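Local coordinates for protein probable fatty acyl-CoA transferase Rv3272 (Mycobacterium tuberculosis, PDB 5YX6) that binds fatty acyl-CoAs of varying chain length, palmitoyl-CoA most tightly, and probably acts as a homodimeric family III CoA transferase in fatty acid metabolism, at residues L187-H192 / D200-A205. Numbering follows the deposited sequence.
Sequences LAALLH and DVVQVA
H192 and D200 meet at an angle: CD2 of the imidazole lies 4.0 Å from OD2 of the carboxylate, and the two planes are turned 43° apart. The approach is an oblique van der Waals one without a direct hydrogen bond, since NE2 of H192 remains 4.6 Å from OD2 of D200. CG of H192 stands anti to the backbone N (chi1 -161°), which places the ring beside the carboxylate. The polar atoms of the pair are held by other partners, one of them V201 next along the chain. ND1 of H192 bonds to ND2 of N196 one turn further on, and OG of S371 of the second subunit is hydrogen-bonded to OD2 of D200 and weakly to NE2 of H192; F372 of that subunit meets the imidazole edge-to-face. OD1 of D200 turns back on its own chain and accepts V201 N at 2.8 Å, on the anti side and 30° out of the carboxylate plane.

Here the chain leaves helix 173-196 and, after a short connection, enters strand 201-205, an edge strand, within this chain, of the parallel sheet in the large Rossmann-fold domain. V202 and Q203 pair antiparallel with a strand of the second subunit, continuing the sheet across the dimer interface.

Between 187-192 and 200-205 the apolar contact is that of A189 CB with V202 CG2, at 4.0 Å; that methyl sits beside the valine's backbone N, anti to its carbonyl carbon. V202 also packs on A185, and V204 on V181 and L182, of the same helix. A water bridges the backbones nearby, donating to A189 O at 2.9 Å and weakly accepting D200 N.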
ATOM      1  N   LEU A 187       2.435 -11.344  10.791  1.00 27.70           N
ATOM      2  CA  LEU A 187       3.441 -12.317  10.386  1.00 23.44           C
ATOM      3  C   LEU A 187       4.730 -12.153  11.194  1.00 27.92           C
ATOM      4  O   LEU A 187       5.312 -13.140  11.667  1.00 29.52           O
ATOM      5  CB  LEU A 187       3.728 -12.179   8.898  1.00 26.17           C
ATOM      6  CG  LEU A 187       3.048 -13.089   7.871  1.00 31.25           C
ATOM      7  CD1 LEU A 187       1.942 -13.937   8.463  1.00 23.81           C
ATOM      8  CD2 LEU A 187       2.544 -12.274   6.672  1.00 25.59           C
ATOM      9  N   ALA A 188       5.158 -10.906  11.372  1.00 23.69           N
ATOM     10  CA  ALA A 188       6.337 -10.619  12.179  1.00 26.23           C
ATOM     11  C   ALA A 188       6.136 -11.129  13.602  1.00 29.60           C
ATOM     12  O   ALA A 188       7.020 -11.774  14.172  1.00 28.72           O
ATOM     13  CB  ALA A 188       6.641  -9.127  12.178  1.00 25.47           C
ATOM     14  N   ALA A 189       4.955 -10.867  14.158  1.00 25.82           N
ATOM     15  CA  ALA A 189       4.637 -11.311  15.510  1.00 27.47           C
ATOM     16  C   ALA A 189       4.653 -12.840  15.640  1.00 27.71           C
ATOM     17  O   ALA A 189       5.159 -13.371  16.617  1.00 25.24           O
ATOM     18  CB  ALA A 189       3.288 -10.763  15.933  1.00 22.38           C
ATOM     19  N   LEU A 190       4.093 -13.535  14.657  1.00 27.82           N
ATOM     20  CA  LEU A 190       4.089 -14.992  14.644  1.00 28.32           C
ATOM     21  C   LEU A 190       5.513 -15.552  14.616  1.00 28.82           C
ATOM     22  O   LEU A 190       5.797 -16.584  15.219  1.00 28.49           O
ATOM     23  CB  LEU A 190       3.296 -15.509  13.445  1.00 23.51           C
ATOM     24  CG  LEU A 190       1.780 -15.355  13.562  1.00 28.36           C
ATOM     25  CD1 LEU A 190       1.128 -15.684  12.226  1.00 26.79           C
ATOM     26  CD2 LEU A 190       1.208 -16.228  14.685  1.00 30.57           C
ATOM     27  N   LEU A 191       6.395 -14.865  13.900  1.00 28.26           N
ATOM     28  CA  LEU A 191       7.792 -15.265  13.797  1.00 30.39           C
ATOM     29  C   LEU A 191       8.508 -14.984  15.106  1.00 32.94           C
ATOM     30  O   LEU A 191       9.300 -15.797  15.577  1.00 32.94           O
ATOM     31  CB  LEU A 191       8.468 -14.514  12.661  1.00 22.17           C
ATOM     32  CG  LEU A 191       9.716 -15.022  11.947  1.00 33.56           C
ATOM     33  CD1 LEU A 191       9.713 -16.526  11.685  1.00 28.58           C
ATOM     34  CD2 LEU A 191       9.828 -14.243  10.643  1.00 31.16           C
ATOM     35  N   HIS A 192       8.190 -13.839  15.702  1.00 30.24           N
ATOM     36  CA  HIS A 192       8.770 -13.437  16.978  1.00 33.16           C
ATOM     37  C   HIS A 192       8.462 -14.515  18.005  1.00 29.53           C
ATOM     38  O   HIS A 192       9.334 -14.946  18.754  1.00 32.30           O
ATOM     39  CB  HIS A 192       8.201 -12.081  17.424  1.00 32.58           C
ATOM     40  CG  HIS A 192       9.013 -11.366  18.459  1.00 29.21           C
ATOM     41  ND1 HIS A 192      10.380 -11.519  18.584  1.00 31.33           N
ATOM     42  CD2 HIS A 192       8.650 -10.482  19.419  1.00 29.70           C
ATOM     43  CE1 HIS A 192      10.818 -10.760  19.570  1.00 28.62           C
ATOM     44  NE2 HIS A 192       9.787 -10.120  20.096  1.00 28.19           N
ATOM     45  N   ASP A 200       3.418 -10.854  21.206  1.00 32.54           N
ATOM     46  CA  ASP A 200       3.413  -9.394  21.203  1.00 33.24           C
ATOM     47  C   ASP A 200       2.042  -8.738  21.052  1.00 31.50           C
ATOM     48  O   ASP A 200       1.047  -9.389  20.725  1.00 29.69           O
ATOM     49  CB  ASP A 200       4.319  -8.884  20.072  1.00 33.79           C
ATOM     50  CG  ASP A 200       5.134  -7.667  20.474  1.00 36.48           C
ATOM     51  OD1 ASP A 200       4.766  -6.980  21.455  1.00 36.81           O
ATOM     52  OD2 ASP A 200       6.135  -7.381  19.787  1.00 35.87           O
ATOM     53  N   VAL A 201       2.008  -7.439  21.334  1.00 31.65           N
ATOM     54  CA  VAL A 201       0.891  -6.586  20.944  1.00 32.89           C
ATOM     55  C   VAL A 201       1.284  -5.706  19.756  1.00 32.46           C
ATOM     56  O   VAL A 201       2.260  -4.950  19.812  1.00 29.72           O
ATOM     57  CB  VAL A 201       0.408  -5.692  22.085  1.00 28.39           C
ATOM     58  CG1 VAL A 201      -0.738  -4.825  21.592  1.00 25.85           C
ATOM     59  CG2 VAL A 201      -0.006  -6.545  23.295  1.00 28.62           C
ATOM     60  N   VAL A 202       0.490  -5.788  18.700  1.00 26.03           N
ATOM     61  CA  VAL A 202       0.793  -5.128  17.454  1.00 29.36           C
ATOM     62  C   VAL A 202      -0.247  -4.038  17.154  1.00 34.14           C
ATOM     63  O   VAL A 202      -1.445  -4.246  17.354  1.00 30.83           O
ATOM     64  CB  VAL A 202       0.855  -6.181  16.327  1.00 29.29           C
ATOM     65  CG1 VAL A 202       0.687  -5.554  14.986  1.00 33.78           C
ATOM     66  CG2 VAL A 202       2.156  -6.955  16.412  1.00 27.57           C
ATOM     67  N   GLN A 203       0.210  -2.872  16.697  1.00 33.34           N
ATOM     68  CA  GLN A 203      -0.703  -1.768  16.393  1.00 33.38           C
ATOM     69  C   GLN A 203      -0.379  -1.141  15.041  1.00 31.18           C
ATOM     70  O   GLN A 203       0.780  -0.858  14.729  1.00 32.21           O
ATOM     71  CB  GLN A 203      -0.668  -0.704  17.497  1.00 31.23           C
ATOM     72  CG  GLN A 203      -1.238  -1.188  18.825  1.00 38.13           C
ATOM     73  CD  GLN A 203      -1.146  -0.152  19.939  1.00 43.99           C
ATOM     74  OE1 GLN A 203      -0.116  -0.029  20.604  1.00 46.60           O
ATOM     75  NE2 GLN A 203      -2.235   0.582  20.160  1.00 39.22           N
ATOM     76  N   VAL A 204      -1.412  -0.957  14.228  1.00 29.89           N
ATOM     77  CA  VAL A 204      -1.272  -0.339  12.915  1.00 28.16           C
ATOM     78  C   VAL A 204      -2.324   0.751  12.744  1.00 28.07           C
ATOM     79  O   VAL A 204      -3.516   0.496  12.918  1.00 31.10           O
ATOM     80  CB  VAL A 204      -1.421  -1.371  11.784  1.00 26.52           C
ATOM     81  CG1 VAL A 204      -1.402  -0.680  10.421  1.00 29.82           C
ATOM     82  CG2 VAL A 204      -0.332  -2.412  11.866  1.00 24.29           C
ATOM     83  N   ALA A 205      -1.883   1.971  12.448  1.00 29.94           N
ATOM     84  CA  ALA A 205      -2.803   3.084  12.186  1.00 26.62           C
ATOM     85  C   ALA A 205      -2.863   3.409  10.692  1.00 27.19           C
ATOM     86  O   ALA A 205      -1.826   3.505  10.026  1.00 22.21           O
ATOM     87  CB  ALA A 205      -2.396   4.306  12.977  1.00 26.65           C
TER
HETATM   88  O   HOH W   1       5.028 -11.900  19.139  1.00 28.18           O